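Local coordinates for SeviL (Septifer virgatus, PDB 6LF2), which binds the saccharide of asialo-GM1 and recognises GM1b as an R-type lectin of beta-trefoil fold, probably with a role in apoptosis, at residues 4-14 with 43-52; 87-96 with 120-128. All blocks are in the same frame, centred on the assembly; numbering follows the deposited sequence.

Interaction 1: residues 4-14 with 43-52. With NGA (2-acetamido-2-deoxy-beta-D-galactopyranose), chain D.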
loop_
_atom_site.group_PDB
_atom_site.type_symbol
_atom_site.label_atom_id
_atom_site.label_comp_id
_atom_site.label_asym_id
_atom_site.label_seq_id
_atom_site.Cartn_x
_atom_site.Cartn_y
_atom_site.Cartn_z
ATOM N N MET B 4 12.502 27.343 6.226
ATOM C CA MET B 4 11.333 26.500 6.441
ATOM C C MET B 4 11.686 25.242 7.230
ATOM O O MET B 4 12.796 24.708 7.139
ATOM C CB MET B 4 10.701 26.116 5.106
ATOM C CG MET B 4 9.884 27.230 4.489
ATOM S SD MET B 4 9.391 26.873 2.784
ATOM C CE MET B 4 7.828 27.756 2.725
ATOM N N SER B 5 10.717 24.775 8.016
ATOM C CA SER B 5 10.834 23.537 8.767
ATOM C C SER B 5 9.591 22.677 8.553
ATOM O O SER B 5 8.557 23.124 8.042
ATOM C CB SER B 5 11.048 23.807 10.266
ATOM O OG SER B 5 9.971 24.561 10.811
ATOM N N SER B 6 9.735 21.413 8.936
ATOM C CA SER B 6 8.651 20.443 8.889
ATOM C C SER B 6 8.941 19.382 9.934
ATOM O O SER B 6 10.080 19.206 10.368
ATOM C CB SER B 6 8.500 19.811 7.497
ATOM O OG SER B 6 9.708 19.205 7.073
ATOM N N VAL B 7 7.894 18.681 10.351
ATOM C CA VAL B 7 8.043 17.674 11.393
ATOM C C VAL B 7 7.441 16.371 10.882
ATOM O O VAL B 7 6.321 16.358 10.358
ATOM C CB VAL B 7 7.414 18.133 12.729
ATOM C CG1 VAL B 7 5.932 18.456 12.584
ATOM C CG2 VAL B 7 7.679 17.117 13.846
ATOM N N THR B 8 8.218 15.297 10.967
ATOM C CA THR B 8 7.765 14.012 10.455
ATOM C C THR B 8 6.594 13.489 11.282
ATOM O O THR B 8 6.634 13.494 12.523
ATOM C CB THR B 8 8.916 13.016 10.441
ATOM O OG1 THR B 8 9.884 13.440 9.474
ATOM C CG2 THR B 8 8.413 11.627 10.069
ATOM N N ILE B 9 5.556 13.052 10.561
ATOM C CA ILE B 9 4.238 12.652 11.030
ATOM C C ILE B 9 4.173 11.132 11.037
ATOM O O ILE B 9 3.462 10.522 11.848
ATOM C CB ILE B 9 3.163 13.252 10.094
ATOM C CG1 ILE B 9 2.501 14.476 10.705
ATOM C CG2 ILE B 9 2.140 12.210 9.636
ATOM C CD1 ILE B 9 1.456 15.055 9.797
ATOM N N GLY B 10 4.890 10.522 10.105
ATOM C CA GLY B 10 4.882 9.076 9.958
ATOM C C GLY B 10 5.731 8.675 8.771
ATOM O O GLY B 10 6.189 9.510 7.987
ATOM N N LYS B 11 5.930 7.367 8.649
ATOM C CA LYS B 11 6.637 6.768 7.529
ATOM C C LYS B 11 5.612 6.036 6.679
ATOM O O LYS B 11 4.770 5.313 7.222
ATOM C CB LYS B 11 7.715 5.795 8.017
ATOM C CG LYS B 11 8.868 6.434 8.793
ATOM C CD LYS B 11 9.897 7.080 7.873
ATOM C CE LYS B 11 10.967 7.798 8.683
ATOM N NZ LYS B 11 11.566 6.907 9.717
ATOM N N CYS B 12 5.673 6.220 5.363
ATOM C CA CYS B 12 4.601 5.688 4.537
ATOM C C CYS B 12 5.089 5.277 3.158
ATOM O O CYS B 12 6.078 5.797 2.635
ATOM C CB CYS B 12 3.460 6.700 4.389
ATOM S SG CYS B 12 3.908 8.186 3.477
ATOM N N TYR B 13 4.368 4.322 2.571
ATOM C CA TYR B 13 4.464 4.077 1.144
ATOM C C TYR B 13 3.483 4.998 0.431
ATOM O O TYR B 13 2.460 5.396 0.997
ATOM C CB TYR B 13 4.137 2.623 0.798
ATOM C CG TYR B 13 5.098 1.600 1.368
ATOM C CD1 TYR B 13 6.213 1.203 0.654
ATOM C CD2 TYR B 13 4.871 1.016 2.619
ATOM C CE1 TYR B 13 7.104 0.259 1.165
ATOM C CE2 TYR B 13 5.753 0.074 3.140
ATOM C CZ TYR B 13 6.859 -0.298 2.409
ATOM O OH TYR B 13 7.752 -1.224 2.901
ATOM N N ILE B 14 3.816 5.351 -0.807
ATOM C CA ILE B 14 3.015 6.261 -1.625
ATOM C C ILE B 14 2.703 5.509 -2.912
ATOM O O ILE B 14 3.550 5.377 -3.801
ATOM C CB ILE B 14 3.736 7.592 -1.886
ATOM C CG1 ILE B 14 4.050 8.272 -0.547
ATOM C CG2 ILE B 14 2.879 8.497 -2.776
ATOM C CD1 ILE B 14 4.850 9.574 -0.649
ATOM N N GLN B 43 11.145 2.681 -1.076
ATOM C CA GLN B 43 9.783 3.144 -1.295
ATOM C C GLN B 43 9.153 3.706 -0.029
ATOM O O GLN B 43 7.974 4.074 -0.050
ATOM C CB GLN B 43 8.924 1.986 -1.848
ATOM C CG GLN B 43 9.436 1.451 -3.190
ATOM C CD GLN B 43 8.946 0.043 -3.478
ATOM O OE1 GLN B 43 7.983 -0.428 -2.867
ATOM N NE2 GLN B 43 9.628 -0.646 -4.376
ATOM N N ILE B 44 9.896 3.781 1.076
ATOM C CA ILE B 44 9.377 4.304 2.334
ATOM C C ILE B 44 9.764 5.770 2.452
ATOM O O ILE B 44 10.953 6.112 2.374
ATOM C CB ILE B 44 9.901 3.505 3.535
ATOM C CG1 ILE B 44 9.531 2.026 3.356
ATOM C CG2 ILE B 44 9.322 4.060 4.831
ATOM C CD1 ILE B 44 9.990 1.125 4.488
ATOM N N TRP B 45 8.762 6.626 2.667
ATOM C CA TRP B 45 8.947 8.071 2.732
ATOM C C TRP B 45 8.603 8.604 4.111
ATOM O O TRP B 45 7.765 8.042 4.824
ATOM C CB TRP B 45 8.070 8.806 1.698
ATOM C CG TRP B 45 8.337 8.406 0.283
ATOM C CD1 TRP B 45 7.888 7.277 -0.343
ATOM C CD2 TRP B 45 9.106 9.125 -0.702
ATOM N NE1 TRP B 45 8.330 7.244 -1.634
ATOM C CE2 TRP B 45 9.080 8.361 -1.888
ATOM C CE3 TRP B 45 9.819 10.331 -0.695
ATOM C CZ2 TRP B 45 9.728 8.759 -3.058
ATOM C CZ3 TRP B 45 10.469 10.726 -1.863
ATOM C CH2 TRP B 45 10.417 9.947 -3.027
ATOM N N SER B 46 9.235 9.724 4.469
ATOM C CA SER B 46 8.827 10.500 5.633
ATOM C C SER B 46 7.732 11.473 5.214
ATOM O O SER B 46 7.951 12.317 4.338
ATOM C CB SER B 46 10.003 11.264 6.239
ATOM O OG SER B 46 10.923 10.377 6.860
ATOM N N PHE B 47 6.562 11.345 5.830
ATOM C CA PHE B 47 5.449 12.259 5.614
ATOM C C PHE B 47 5.491 13.302 6.727
ATOM O O PHE B 47 5.464 12.946 7.911
ATOM C CB PHE B 47 4.131 11.485 5.598
ATOM C CG PHE B 47 2.951 12.309 5.193
ATOM C CD1 PHE B 47 2.790 12.710 3.883
ATOM C CD2 PHE B 47 2.004 12.687 6.127
ATOM C CE1 PHE B 47 1.693 13.478 3.503
ATOM C CE2 PHE B 47 0.911 13.447 5.758
ATOM C CZ PHE B 47 0.755 13.835 4.440
ATOM N N GLN B 48 5.582 14.586 6.352
ATOM C CA GLN B 48 5.928 15.644 7.300
ATOM C C GLN B 48 4.914 16.783 7.243
ATOM O O GLN B 48 4.540 17.228 6.156
ATOM C CB GLN B 48 7.337 16.185 7.016
ATOM C CG GLN B 48 8.391 15.084 6.865
ATOM C CD GLN B 48 9.736 15.593 6.373
ATOM O OE1 GLN B 48 9.814 16.571 5.630
ATOM N NE2 GLN B 48 10.807 14.921 6.780
ATOM N N LYS B 49 4.469 17.242 8.409
ATOM C CA LYS B 49 3.652 18.451 8.493
ATOM C C LYS B 49 4.558 19.662 8.309
ATOM O O LYS B 49 5.488 19.862 9.093
ATOM C CB LYS B 49 2.935 18.507 9.842
ATOM C CG LYS B 49 2.217 19.819 10.167
ATOM C CD LYS B 49 0.788 19.815 9.667
ATOM C CE LYS B 49 0.662 20.487 8.309
ATOM N NZ LYS B 49 1.192 21.897 8.309
ATOM N N SER B 50 4.311 20.453 7.268
ATOM C CA SER B 50 5.152 21.628 7.066
ATOM C C SER B 50 4.782 22.750 8.038
ATOM O O SER B 50 3.766 22.712 8.740
ATOM C CB SER B 50 5.031 22.145 5.640
ATOM O OG SER B 50 3.873 22.960 5.492
ATOM N N ASP B 51 5.620 23.783 8.050
ATOM C CA ASP B 51 5.328 24.950 8.873
ATOM C C ASP B 51 4.257 25.847 8.263
ATOM O O ASP B 51 3.883 26.851 8.880
ATOM C CB ASP B 51 6.612 25.745 9.143
ATOM C CG ASP B 51 7.321 26.202 7.876
ATOM O OD1 ASP B 51 6.777 26.059 6.763
ATOM O OD2 ASP B 51 8.455 26.717 8.011
ATOM N N THR B 52 3.742 25.501 7.087
ATOM C CA THR B 52 2.692 26.272 6.434
ATOM C C THR B 52 1.373 25.537 6.583
ATOM O O THR B 52 1.277 24.374 6.156
ATOM C CB THR B 52 3.024 26.472 4.960
ATOM O OG1 THR B 52 4.286 27.146 4.852
ATOM C CG2 THR B 52 1.939 27.287 4.256
HETATM C C1 NGA D . 14.717 -1.682 -8.681
HETATM C C2 NGA D . 16.085 -1.538 -8.016
HETATM C C3 NGA D . 15.954 -1.475 -6.498
HETATM C C4 NGA D . 14.897 -0.448 -6.094
HETATM C C5 NGA D . 13.607 -0.635 -6.893
HETATM C C6 NGA D . 12.577 0.450 -6.580
HETATM C C7 NGA D . 18.108 -2.355 -9.103
HETATM C C8 NGA D . 19.139 -3.446 -9.147
HETATM N N2 NGA D . 16.981 -2.607 -8.430
HETATM O O3 NGA D . 17.197 -1.061 -5.969
HETATM O O4 NGA D . 15.401 0.858 -6.316
HETATM O O5 NGA D . 13.908 -0.592 -8.268
HETATM O O6 NGA D . 12.068 0.311 -5.280
HETATM O O7 NGA D . 18.319 -1.289 -9.680
HETATM O O HOH W 1 9.125 27.059 10.619
HETATM O O HOH W 2 12.104 11.835 9.260
HETATM O O HOH W 3 6.163 4.329 -1.871
#
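Gln48 faces Ser6 and Thr8 across two antiparallel strands of the beta-trefoil, and its side chain can be followed atom by atom. CB lies against the Val7 carbonyl and the CB of Ser6. CG then passes Thr8 OG1, and beyond it the chain runs extended (chi2 171°) until NE2 reaches Thr8 OG1 and OE1 turns toward Ser6 OG. Gln48 NE2 donates to Thr8 OG1 at 3.2 Å, the oxygen standing somewhat out of the amide plane. Gln48 OE1 is hydrogen-bonded to Thr57 OG1; its approach to Ser6 OG, 3.0 Å in one of that serine's two positions, is tentative. An amide suits this place because its two ends can serve different partners.

Further along, the register slips: Ile9 and Gly10 both oppose Phe47, a classic beta bulge. Phe47 O takes a straight bond from Ile9 N (2.7 Å) and a weak one from Gly10 N. Phe47 turns its ring away from its own backbone N (chi1 -172°), which lets Ile9 CG2 reach the ring edge at CD2, 3.5 Å away. Near the Gln43 end, Ile14 CD1 sits over the five-membered ring of Trp45, 4.0 Å from its centroid, a CH-pi contact; Trp45 NE1 is hydrogen-bonded to Ala23 O. Gln43 lies just before the strand. Its NE2 donates to O6 of the N-acetylgalactosamine at 2.8 Å and also to Lys38 O, while OE1 accepts from Arg22, which helps hold the amide toward the sugar. Asp42 OD2 and Arg29 NH1 are also hydrogen-bonded to that sugar.

The pair lies inside an antiparallel sheet. Strand 56-60 flanks 45-50, where Tyr56 stacks on Phe47, and strand 126-130 flanks 6-16, with Leu128 touching both Ile14 and Phe47.

Interaction 2: residues 87-96 with 120-128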
loop_
_atom_site.group_PDB
_atom_site.type_symbol
_atom_site.label_atom_id
_atom_site.label_comp_id
_atom_site.label_asym_id
_atom_site.label_seq_id
_atom_site.Cartn_x
_atom_site.Cartn_y
_atom_site.Cartn_z
ATOM N N GLU B 87 -5.497 16.446 -1.551
ATOM C CA GLU B 87 -6.826 16.725 -2.088
ATOM C C GLU B 87 -7.584 15.406 -2.159
ATOM O O GLU B 87 -7.262 14.547 -2.984
ATOM C CB GLU B 87 -6.732 17.380 -3.460
ATOM C CG GLU B 87 -8.083 17.732 -4.075
ATOM C CD GLU B 87 -7.955 18.320 -5.475
ATOM O OE1 GLU B 87 -7.480 19.477 -5.608
ATOM O OE2 GLU B 87 -8.315 17.616 -6.447
ATOM N N GLU B 88 -8.577 15.242 -1.294
ATOM C CA GLU B 88 -9.263 13.963 -1.239
ATOM C C GLU B 88 -10.005 13.722 -2.548
ATOM O O GLU B 88 -10.497 14.655 -3.191
ATOM C CB GLU B 88 -10.210 13.899 -0.042
ATOM C CG GLU B 88 -11.472 14.710 -0.166
ATOM C CD GLU B 88 -12.329 14.597 1.079
ATOM O OE1 GLU B 88 -11.816 14.076 2.096
ATOM O OE2 GLU B 88 -13.507 15.019 1.037
ATOM N N VAL B 89 -10.012 12.463 -2.975
ATOM C CA VAL B 89 -10.720 12.040 -4.177
ATOM C C VAL B 89 -12.125 11.626 -3.748
ATOM O O VAL B 89 -12.272 10.576 -3.105
ATOM C CB VAL B 89 -9.988 10.884 -4.870
ATOM C CG1 VAL B 89 -10.771 10.364 -6.049
ATOM C CG2 VAL B 89 -8.591 11.320 -5.295
ATOM N N PRO B 90 -13.165 12.399 -4.072
ATOM C CA PRO B 90 -14.501 12.087 -3.532
ATOM C C PRO B 90 -14.981 10.690 -3.876
ATOM O O PRO B 90 -15.570 10.001 -3.031
ATOM C CB PRO B 90 -15.399 13.153 -4.180
ATOM C CG PRO B 90 -14.494 14.207 -4.671
ATOM C CD PRO B 90 -13.160 13.585 -4.943
ATOM N N GLU B 91 -14.736 10.249 -5.106
ATOM C CA GLU B 91 -15.259 8.979 -5.585
ATOM C C GLU B 91 -14.445 7.773 -5.132
ATOM O O GLU B 91 -14.915 6.641 -5.301
ATOM C CB GLU B 91 -15.350 9.005 -7.119
ATOM C CG GLU B 91 -14.012 9.037 -7.869
ATOM C CD GLU B 91 -13.469 10.432 -8.136
ATOM O OE1 GLU B 91 -13.863 11.395 -7.436
ATOM O OE2 GLU B 91 -12.624 10.571 -9.057
ATOM N N ASP B 92 -13.262 7.974 -4.549
ATOM C CA ASP B 92 -12.377 6.872 -4.142
ATOM C C ASP B 92 -11.905 7.128 -2.715
ATOM O O ASP B 92 -10.820 7.680 -2.505
ATOM C CB ASP B 92 -11.184 6.732 -5.089
ATOM C CG ASP B 92 -11.595 6.378 -6.500
ATOM O OD1 ASP B 92 -12.489 5.517 -6.680
ATOM O OD2 ASP B 92 -11.020 6.975 -7.429
ATOM N N LYS B 93 -12.708 6.694 -1.745
ATOM C CA LYS B 93 -12.352 6.878 -0.348
ATOM C C LYS B 93 -10.985 6.265 -0.065
ATOM O O LYS B 93 -10.668 5.163 -0.525
ATOM C CB LYS B 93 -13.419 6.254 0.546
ATOM C CG LYS B 93 -14.729 7.022 0.538
ATOM C CD LYS B 93 -14.551 8.391 1.192
ATOM C CE LYS B 93 -15.854 9.189 1.243
ATOM N NZ LYS B 93 -16.157 9.873 -0.047
ATOM N N GLY B 94 -10.164 7.006 0.676
ATOM C CA GLY B 94 -8.828 6.571 1.011
ATOM C C GLY B 94 -7.746 7.087 0.092
ATOM O O GLY B 94 -6.560 6.976 0.435
ATOM N N PHE B 95 -8.113 7.660 -1.052
ATOM C CA PHE B 95 -7.138 8.153 -2.014
ATOM C C PHE B 95 -7.094 9.675 -2.025
ATOM O O PHE B 95 -8.078 10.352 -1.712
ATOM C CB PHE B 95 -7.445 7.625 -3.417
ATOM C CG PHE B 95 -7.164 6.153 -3.564
ATOM C CD1 PHE B 95 -8.112 5.220 -3.192
ATOM C CD2 PHE B 95 -5.936 5.708 -4.032
ATOM C CE1 PHE B 95 -7.855 3.868 -3.310
ATOM C CE2 PHE B 95 -5.675 4.348 -4.146
ATOM C CZ PHE B 95 -6.640 3.434 -3.784
ATOM N N TYR B 96 -5.925 10.199 -2.379
ATOM C CA TYR B 96 -5.679 11.630 -2.444
ATOM C C TYR B 96 -4.957 11.968 -3.738
ATOM O O TYR B 96 -4.138 11.194 -4.240
ATOM C CB TYR B 96 -4.805 12.119 -1.281
ATOM C CG TYR B 96 -5.413 12.015 0.085
ATOM C CD1 TYR B 96 -6.221 13.027 0.584
ATOM C CD2 TYR B 96 -5.154 10.919 0.898
ATOM C CE1 TYR B 96 -6.772 12.948 1.842
ATOM C CE2 TYR B 96 -5.701 10.829 2.159
ATOM C CZ TYR B 96 -6.508 11.847 2.631
ATOM O OH TYR B 96 -7.053 11.755 3.891
ATOM N N GLN B 120 -6.719 17.310 -13.967
ATOM C CA GLN B 120 -6.985 16.111 -13.179
ATOM C C GLN B 120 -7.096 14.899 -14.099
ATOM O O GLN B 120 -7.750 14.964 -15.145
ATOM C CB GLN B 120 -8.260 16.271 -12.351
ATOM C CG GLN B 120 -8.149 17.299 -11.240
ATOM C CD GLN B 120 -9.260 17.165 -10.223
ATOM O OE1 GLN B 120 -10.225 16.426 -10.434
ATOM N NE2 GLN B 120 -9.132 17.872 -9.110
ATOM N N THR B 121 -6.439 13.799 -13.710
ATOM C CA THR B 121 -6.424 12.552 -14.466
ATOM C C THR B 121 -6.540 11.379 -13.500
ATOM O O THR B 121 -6.418 11.529 -12.285
ATOM C CB THR B 121 -5.139 12.358 -15.283
ATOM O OG1 THR B 121 -4.098 11.902 -14.406
ATOM C CG2 THR B 121 -4.700 13.658 -15.959
ATOM N N GLU B 122 -6.737 10.189 -14.066
ATOM C CA GLU B 122 -6.948 8.996 -13.256
ATOM C C GLU B 122 -5.663 8.486 -12.597
ATOM O O GLU B 122 -5.732 7.808 -11.565
ATOM C CB GLU B 122 -7.581 7.914 -14.136
ATOM C CG GLU B 122 -8.474 6.927 -13.426
ATOM C CD GLU B 122 -9.603 7.567 -12.619
ATOM O OE1 GLU B 122 -10.108 8.655 -12.986
ATOM O OE2 GLU B 122 -9.980 6.960 -11.601
ATOM N N SER B 123 -4.489 8.802 -13.146
ATOM C CA SER B 123 -3.219 8.342 -12.595
ATOM C C SER B 123 -2.628 9.299 -11.551
ATOM O O SER B 123 -1.460 9.144 -11.174
ATOM C CB SER B 123 -2.223 8.126 -13.728
ATOM O OG SER B 123 -2.298 9.211 -14.627
ATOM N N GLU B 124 -3.404 10.265 -11.068
ATOM C CA GLU B 124 -2.987 11.162 -10.001
ATOM C C GLU B 124 -3.491 10.738 -8.633
ATOM O O GLU B 124 -3.344 11.503 -7.668
ATOM C CB GLU B 124 -3.480 12.586 -10.287
ATOM C CG GLU B 124 -2.878 13.176 -11.542
ATOM C CD GLU B 124 -3.642 14.373 -12.051
ATOM O OE1 GLU B 124 -4.772 14.616 -11.573
ATOM O OE2 GLU B 124 -3.096 15.077 -12.932
ATOM N N LYS B 125 -4.130 9.563 -8.524
ATOM C CA LYS B 125 -4.755 9.139 -7.274
ATOM C C LYS B 125 -3.787 8.247 -6.509
ATOM O O LYS B 125 -3.344 7.221 -7.035
ATOM C CB LYS B 125 -6.068 8.410 -7.552
ATOM C CG LYS B 125 -7.092 9.265 -8.282
ATOM C CD LYS B 125 -8.331 8.475 -8.649
ATOM C CE LYS B 125 -9.343 9.371 -9.336
ATOM N NZ LYS B 125 -10.618 8.637 -9.639
ATOM N N TRP B 126 -3.439 8.660 -5.291
ATOM C CA TRP B 126 -2.465 7.963 -4.460
ATOM C C TRP B 126 -3.067 7.568 -3.122
ATOM O O TRP B 126 -3.905 8.279 -2.554
ATOM C CB TRP B 126 -1.227 8.826 -4.180
ATOM C CG TRP B 126 -0.562 9.371 -5.400
ATOM C CD1 TRP B 126 -0.855 10.553 -6.028
ATOM C CD2 TRP B 126 0.525 8.788 -6.129
ATOM N NE1 TRP B 126 -0.035 10.725 -7.109
ATOM C CE2 TRP B 126 0.826 9.662 -7.196
ATOM C CE3 TRP B 126 1.276 7.609 -5.986
ATOM C CZ2 TRP B 126 1.837 9.395 -8.118
ATOM C CZ3 TRP B 126 2.275 7.342 -6.901
ATOM C CH2 TRP B 126 2.555 8.238 -7.953
ATOM N N ILE B 127 -2.597 6.440 -2.602
ATOM C CA ILE B 127 -2.876 6.040 -1.236
ATOM C C ILE B 127 -1.541 6.022 -0.498
ATOM O O ILE B 127 -0.565 5.427 -0.970
ATOM C CB ILE B 127 -3.610 4.685 -1.190
ATOM C CG1 ILE B 127 -3.942 4.294 0.257
ATOM C CG2 ILE B 127 -2.818 3.609 -1.925
ATOM C CD1 ILE B 127 -5.055 3.252 0.355
ATOM N N LEU B 128 -1.483 6.748 0.612
ATOM C CA LEU B 128 -0.273 6.893 1.411
ATOM C C LEU B 128 -0.509 6.090 2.680
ATOM O O LEU B 128 -1.268 6.516 3.551
ATOM C CB LEU B 128 0.007 8.359 1.732
ATOM C CG LEU B 128 0.257 9.302 0.553
ATOM C CD1 LEU B 128 -1.051 9.850 0.011
ATOM C CD2 LEU B 128 1.156 10.439 1.017
HETATM O O HOH W 4 -4.099 7.820 1.516
#
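Lys125 NZ is gripped by three carboxylates: Glu91 OE2 and Asp92 OD2, each at 2.8 Å, and Glu122 OE2 at 2.7 Å. It meets Asp92 OD2 nearly along its C-O bond, Glu91 OE2 on the anti side and Glu122 OE2 on the syn side. This salt-bridge network ties a turn of the beta-trefoil to the 120-128 segment. Lysine suits the place because its chain, straight from CG onward (chi2 175°), delivers one charge to all three acids, which probably offsets the closeness of Asp92 and Glu122. On the way its CE rests on Val89 CG1, 3.7 Å off, so the aliphatic part is used as well. Glu91 and Asp92 are presented by the type I turn from Val89 to Asp92, and a type II turn follows to Phe95. Gly94, with phi 95°, takes the turn position where a side chain would press on the preceding carbonyl.

Beyond the turns, Tyr96 and Trp126 make a single antiparallel bridge, Tyr96 N to Trp126 O and Trp126 N to Tyr96 O, each 2.8 Å. Phe95 CE2 packs on Ile127 CB, and both residues also meet Tyr13 of the second subunit. A water closes the far end, donating to Gly94 O at 2.8 Å and accepting from Leu128 N.

How the interactions relate
The centres of the two contacts are about 19 Å apart, and interaction 1 closes along the chain before interaction 2 opens. They share one antiparallel sheet, because strand 6-16 of interaction 1 neighbours strand 126-130 of interaction 2; pairing the first strand of the trefoil with the last closes the chain on itself. They touch inside it: Ile14 CG2 lies 3.7 Å from Trp126 CE3, and Tyr13 O lies 3.9 Å from Leu128 CB. The sugar-facing end belongs to interaction 1, through Gln43, whereas the side chain of Trp126 lies about 12 Å from the N-acetylgalactosamine. The two contacts also face each other across the subunit interface.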